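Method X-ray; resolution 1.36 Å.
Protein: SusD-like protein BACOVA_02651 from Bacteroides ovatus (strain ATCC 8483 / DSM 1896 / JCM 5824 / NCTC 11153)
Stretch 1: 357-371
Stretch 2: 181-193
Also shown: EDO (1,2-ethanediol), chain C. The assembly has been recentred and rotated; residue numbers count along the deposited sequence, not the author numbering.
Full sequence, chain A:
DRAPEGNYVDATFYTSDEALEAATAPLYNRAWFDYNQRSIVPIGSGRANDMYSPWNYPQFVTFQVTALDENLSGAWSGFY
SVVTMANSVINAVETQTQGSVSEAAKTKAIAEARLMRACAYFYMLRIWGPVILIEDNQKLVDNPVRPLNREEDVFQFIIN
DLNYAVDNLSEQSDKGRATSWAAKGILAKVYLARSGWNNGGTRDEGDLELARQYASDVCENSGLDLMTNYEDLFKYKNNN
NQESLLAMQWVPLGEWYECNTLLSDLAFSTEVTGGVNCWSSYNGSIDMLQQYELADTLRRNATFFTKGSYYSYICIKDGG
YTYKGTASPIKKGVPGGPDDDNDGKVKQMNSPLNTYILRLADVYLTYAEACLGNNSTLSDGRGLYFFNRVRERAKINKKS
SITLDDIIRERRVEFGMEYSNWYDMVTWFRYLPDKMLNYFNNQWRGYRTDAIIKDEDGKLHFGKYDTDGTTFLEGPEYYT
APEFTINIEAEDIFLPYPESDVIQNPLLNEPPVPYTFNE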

# COMPACT_ATOMS: atom_id res chain seq x y z
N ILE A 357 -4.97 -1.62 -3.84
CA ILE A 357 -5.38 -1.00 -2.59
C ILE A 357 -5.67 -2.10 -1.56
O ILE A 357 -5.24 -2.00 -0.41
CB ILE A 357 -6.58 -0.06 -2.78
CG1 ILE A 357 -6.17 1.14 -3.63
CG2 ILE A 357 -7.15 0.41 -1.43
CD1 ILE A 357 -7.34 2.05 -4.07
N LEU A 358 -6.37 -3.15 -1.98
CA LEU A 358 -6.65 -4.29 -1.12
C LEU A 358 -6.61 -5.63 -1.88
O LEU A 358 -7.35 -5.80 -2.85
CB LEU A 358 -8.02 -4.15 -0.45
CG LEU A 358 -8.39 -5.26 0.55
CD1 LEU A 358 -7.49 -5.17 1.79
CD2 LEU A 358 -9.85 -5.17 0.93
N ARG A 359 -5.77 -6.55 -1.42
CA ARG A 359 -5.78 -7.93 -1.89
C ARG A 359 -6.43 -8.86 -0.86
O ARG A 359 -6.37 -8.62 0.34
CB ARG A 359 -4.35 -8.43 -2.17
CG ARG A 359 -3.74 -7.85 -3.41
CD ARG A 359 -2.56 -8.65 -3.90
NE ARG A 359 -1.31 -8.48 -3.17
CZ ARG A 359 -0.74 -9.41 -2.41
NH1 ARG A 359 -1.38 -10.54 -2.10
NH2 ARG A 359 0.46 -9.20 -1.91
N LEU A 360 -6.98 -9.98 -1.33
CA LEU A 360 -7.57 -10.96 -0.43
C LEU A 360 -6.57 -11.47 0.62
O LEU A 360 -6.96 -11.70 1.77
CB LEU A 360 -8.16 -12.12 -1.24
CG LEU A 360 -8.95 -13.17 -0.47
CD1 LEU A 360 -10.22 -12.61 0.14
CD2 LEU A 360 -9.25 -14.34 -1.39
N ALA A 361 -5.29 -11.60 0.26
CA ALA A 361 -4.32 -12.07 1.25
C ALA A 361 -4.23 -11.13 2.45
O ALA A 361 -3.93 -11.58 3.55
CB ALA A 361 -2.97 -12.22 0.63
N ASP A 362 -4.45 -9.84 2.24
CA ASP A 362 -4.48 -8.87 3.33
C ASP A 362 -5.61 -9.21 4.31
O ASP A 362 -5.45 -9.16 5.53
CB ASP A 362 -4.67 -7.48 2.72
CG ASP A 362 -4.26 -6.35 3.63
OD1 ASP A 362 -4.30 -6.49 4.86
OD2 ASP A 362 -3.90 -5.29 3.08
N VAL A 363 -6.78 -9.55 3.76
CA VAL A 363 -7.91 -9.89 4.61
C VAL A 363 -7.60 -11.18 5.38
O VAL A 363 -7.95 -11.28 6.56
CB VAL A 363 -9.24 -10.00 3.81
CG1 VAL A 363 -10.40 -10.17 4.74
CG2 VAL A 363 -9.45 -8.76 2.96
N TYR A 364 -6.93 -12.14 4.74
CA TYR A 364 -6.52 -13.37 5.44
C TYR A 364 -5.64 -13.04 6.63
O TYR A 364 -5.84 -13.55 7.74
CB TYR A 364 -5.76 -14.32 4.50
CG TYR A 364 -6.61 -15.10 3.49
CD1 TYR A 364 -7.92 -14.74 3.20
CD2 TYR A 364 -6.10 -16.22 2.84
CE1 TYR A 364 -8.68 -15.47 2.29
CE2 TYR A 364 -6.85 -16.94 1.94
CZ TYR A 364 -8.14 -16.56 1.67
OH TYR A 364 -8.85 -17.35 0.78
N LEU A 365 -4.62 -12.21 6.41
CA LEU A 365 -3.70 -11.89 7.49
C LEU A 365 -4.34 -11.01 8.56
O LEU A 365 -4.03 -11.14 9.74
CB LEU A 365 -2.41 -11.24 6.94
CG LEU A 365 -1.56 -12.13 6.05
CD1 LEU A 365 -0.40 -11.36 5.47
CD2 LEU A 365 -1.05 -13.33 6.78
N THR A 366 -5.23 -10.12 8.14
CA THR A 366 -6.00 -9.29 9.09
C THR A 366 -6.88 -10.15 9.99
O THR A 366 -6.94 -9.93 11.20
CB THR A 366 -6.85 -8.24 8.33
OG1 THR A 366 -5.97 -7.32 7.68
CG2 THR A 366 -7.77 -7.43 9.24
N TYR A 367 -7.53 -11.14 9.41
CA TYR A 367 -8.34 -12.05 10.20
C TYR A 367 -7.47 -12.77 11.24
O TYR A 367 -7.82 -12.85 12.42
CB TYR A 367 -9.03 -13.05 9.27
CG TYR A 367 -10.00 -14.02 9.93
CD1 TYR A 367 -10.64 -13.71 11.12
CD2 TYR A 367 -10.29 -15.23 9.32
CE1 TYR A 367 -11.53 -14.60 11.71
CE2 TYR A 367 -11.18 -16.12 9.91
CZ TYR A 367 -11.79 -15.80 11.10
OH TYR A 367 -12.67 -16.70 11.68
N ALA A 368 -6.31 -13.27 10.82
CA ALA A 368 -5.41 -13.95 11.73
C ALA A 368 -5.01 -13.05 12.90
O ALA A 368 -5.01 -13.47 14.06
CB ALA A 368 -4.15 -14.45 11.00
N GLU A 369 -4.66 -11.80 12.60
CA GLU A 369 -4.21 -10.88 13.63
C GLU A 369 -5.36 -10.55 14.59
O GLU A 369 -5.16 -10.40 15.81
CB GLU A 369 -3.62 -9.60 13.00
CG GLU A 369 -2.98 -8.64 13.98
CD GLU A 369 -2.27 -7.46 13.32
OE1 GLU A 369 -2.06 -7.48 12.10
OE2 GLU A 369 -1.88 -6.53 14.06
N ALA A 370 -6.57 -10.43 14.05
CA ALA A 370 -7.73 -10.15 14.90
C ALA A 370 -8.09 -11.36 15.78
O ALA A 370 -8.59 -11.17 16.89
CB ALA A 370 -8.93 -9.72 14.07
N CYS A 371 -7.81 -12.57 15.31
CA CYS A 371 -7.97 -13.77 16.14
C CYS A 371 -6.90 -13.86 17.23
O CYS A 371 -7.19 -14.25 18.37
CB CYS A 371 -7.98 -15.03 15.28
SG CYS A 371 -9.44 -15.22 14.26
C1 EDO C . -6.73 0.58 3.22
O1 EDO C . -5.45 0.17 3.68
C2 EDO C . -6.62 1.81 2.33
O2 EDO C . -6.62 3.01 3.11
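Stretch 2 (181-193) WAAKGILAKVYLA

Stretch 2 is helical from end to end, every residue from Trp181 to Ala193 lying in the alpha region, and it packs on stretch 1 as a neighbouring helix running in broadly the same direction. Stretch 1 turns a corner at Ile357, passes through a short extended segment and becomes helical from Leu360 onward, with Arg359 at the N-cap position. The two helix axes cross at 37° and approach to 9.8 Å, and together the stretches bury 522 Å².

Ile357 contributes through its backbone: its O accepts a hydrogen bond from a water at 2.8 Å, and that water in turn accepts one from Lys189 NZ, also at 2.8 Å. Leu358 is the first true packing residue. Still in the strand, it points toward the other helix, and its t, p rotamer sets CD2 3.7 Å from Ala182 O and 3.9 Å from Ile186 CD1, while CD1 lies 3.8 Å from Lys189 CD. Ile186 leaves its backbone sideways, yet its m, m rotamer brings the chain end back to the contact.

Asp362 supplies the charged contact. Its OD2 forms a salt bridge with Lys189 NZ at 2.8 Å, with the lysine nitrogen as hydrogen-bond donor. Lys189 also starts sideways; a p turn at chi3 in an otherwise m, t, t chain carries the amine to the acid, while its methylenes cover Leu358 and Thr366.

Gly185 is the rule to read here. A CB built in ideal position would point toward stretch 1, clashing with Leu358 CD2 at 2.8 Å and sitting tight against Val363 CG2 at 3.0 Å. With hydrogen in its place, Val363 CG2 rests 4.0 Å from Gly185 CA, and the Val363 and Gly185 CA atoms come within 5.8 Å.

One turn on from Asp362, Thr366 points toward stretch 2 and spends its hydroxyl on its own helix, OG1 donating to Asp362 O at 2.9 Å. Its CG2 lies 4.2 Å from Ala188 CB and 3.9 Å from Leu192 CD2, and OG1 is 3.6 Å from Lys189 CG. A polar residue thus serves largely as packing surface.

Leu192 closes the contact. Its t, p side chain places CD2 3.7 Å from Glu369 CD and CD1 4.3 Å from Ala370 CB, filling the space beside the Thr366 turn. Small residues, Gly185 and Ala188, thus meet branched partners, and larger Leu192 meets Ala370 in return.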

# COMPACT_ATOMS: atom_id res chain seq x y z
N TRP A 181 -17.51 -7.02 -0.72
CA TRP A 181 -16.40 -7.74 -0.10
C TRP A 181 -15.20 -6.83 0.12
O TRP A 181 -14.51 -6.94 1.15
CB TRP A 181 -15.98 -8.95 -0.94
CG TRP A 181 -17.09 -9.90 -1.22
CD1 TRP A 181 -17.60 -10.21 -2.45
CD2 TRP A 181 -17.83 -10.68 -0.27
NE1 TRP A 181 -18.62 -11.11 -2.32
CE2 TRP A 181 -18.78 -11.42 -1.00
CE3 TRP A 181 -17.78 -10.82 1.12
CZ2 TRP A 181 -19.68 -12.28 -0.38
CZ3 TRP A 181 -18.68 -11.69 1.73
CH2 TRP A 181 -19.62 -12.40 0.97
N ALA A 182 -14.92 -5.94 -0.83
CA ALA A 182 -13.85 -4.98 -0.66
C ALA A 182 -14.13 -4.05 0.52
O ALA A 182 -13.26 -3.79 1.35
CB ALA A 182 -13.67 -4.16 -1.93
N ALA A 183 -15.36 -3.55 0.62
CA ALA A 183 -15.74 -2.67 1.73
C ALA A 183 -15.62 -3.39 3.07
O ALA A 183 -15.12 -2.83 4.03
CB ALA A 183 -17.15 -2.12 1.54
N LYS A 184 -16.07 -4.64 3.14
CA LYS A 184 -15.96 -5.40 4.37
C LYS A 184 -14.49 -5.65 4.74
O LYS A 184 -14.13 -5.59 5.92
CB LYS A 184 -16.68 -6.74 4.24
CG LYS A 184 -18.19 -6.65 4.14
CD LYS A 184 -18.85 -8.02 3.94
CE LYS A 184 -20.37 -7.88 3.95
NZ LYS A 184 -21.05 -9.17 3.61
N GLY A 185 -13.65 -5.92 3.75
CA GLY A 185 -12.23 -6.14 4.00
C GLY A 185 -11.53 -4.92 4.55
O GLY A 185 -10.74 -5.00 5.50
N ILE A 186 -11.79 -3.75 3.95
CA ILE A 186 -11.23 -2.51 4.48
C ILE A 186 -11.75 -2.24 5.89
O ILE A 186 -11.00 -1.85 6.77
CB ILE A 186 -11.51 -1.29 3.55
CG1 ILE A 186 -10.95 -1.53 2.14
CG2 ILE A 186 -10.95 -0.00 4.15
CD1 ILE A 186 -9.49 -1.39 1.99
N LEU A 187 -13.05 -2.45 6.10
CA LEU A 187 -13.63 -2.21 7.41
C LEU A 187 -13.01 -3.10 8.50
O LEU A 187 -12.75 -2.63 9.61
CB LEU A 187 -15.16 -2.35 7.33
CG LEU A 187 -15.95 -2.01 8.58
CD1 LEU A 187 -15.64 -0.61 9.08
CD2 LEU A 187 -17.43 -2.12 8.24
N ALA A 188 -12.71 -4.35 8.15
CA ALA A 188 -12.02 -5.23 9.08
C ALA A 188 -10.66 -4.64 9.46
O ALA A 188 -10.27 -4.65 10.64
CB ALA A 188 -11.86 -6.60 8.48
N LYS A 189 -9.93 -4.13 8.46
CA LYS A 189 -8.62 -3.52 8.70
C LYS A 189 -8.74 -2.28 9.59
O LYS A 189 -7.89 -2.04 10.44
CB LYS A 189 -7.93 -3.15 7.38
CG LYS A 189 -7.52 -4.33 6.53
CD LYS A 189 -6.78 -3.89 5.29
CE LYS A 189 -5.50 -3.16 5.61
NZ LYS A 189 -4.69 -2.97 4.36
N VAL A 190 -9.79 -1.50 9.37
CA VAL A 190 -10.01 -0.28 10.16
C VAL A 190 -10.32 -0.62 11.63
O VAL A 190 -9.74 -0.02 12.53
CB VAL A 190 -11.12 0.59 9.51
CG1 VAL A 190 -11.48 1.76 10.40
CG2 VAL A 190 -10.65 1.10 8.15
N TYR A 191 -11.22 -1.57 11.86
CA TYR A 191 -11.51 -1.97 13.23
C TYR A 191 -10.27 -2.55 13.92
O TYR A 191 -10.01 -2.25 15.09
CB TYR A 191 -12.67 -2.97 13.28
CG TYR A 191 -14.04 -2.33 13.24
CD1 TYR A 191 -14.44 -1.43 14.22
CD2 TYR A 191 -14.93 -2.64 12.24
CE1 TYR A 191 -15.69 -0.85 14.20
CE2 TYR A 191 -16.20 -2.07 12.22
CZ TYR A 191 -16.55 -1.16 13.20
OH TYR A 191 -17.82 -0.58 13.20
N LEU A 192 -9.50 -3.37 13.21
CA LEU A 192 -8.27 -3.89 13.80
C LEU A 192 -7.31 -2.75 14.15
O LEU A 192 -6.71 -2.74 15.24
CB LEU A 192 -7.59 -4.92 12.89
CG LEU A 192 -6.28 -5.52 13.42
CD1 LEU A 192 -6.48 -6.27 14.74
CD2 LEU A 192 -5.67 -6.41 12.36
N ALA A 193 -7.18 -1.78 13.24
CA ALA A 193 -6.30 -0.65 13.49
C ALA A 193 -6.77 0.19 14.67
O ALA A 193 -5.96 0.67 15.45
CB ALA A 193 -6.19 0.24 12.22
O HOH W 1 -6.21 -2.02 2.17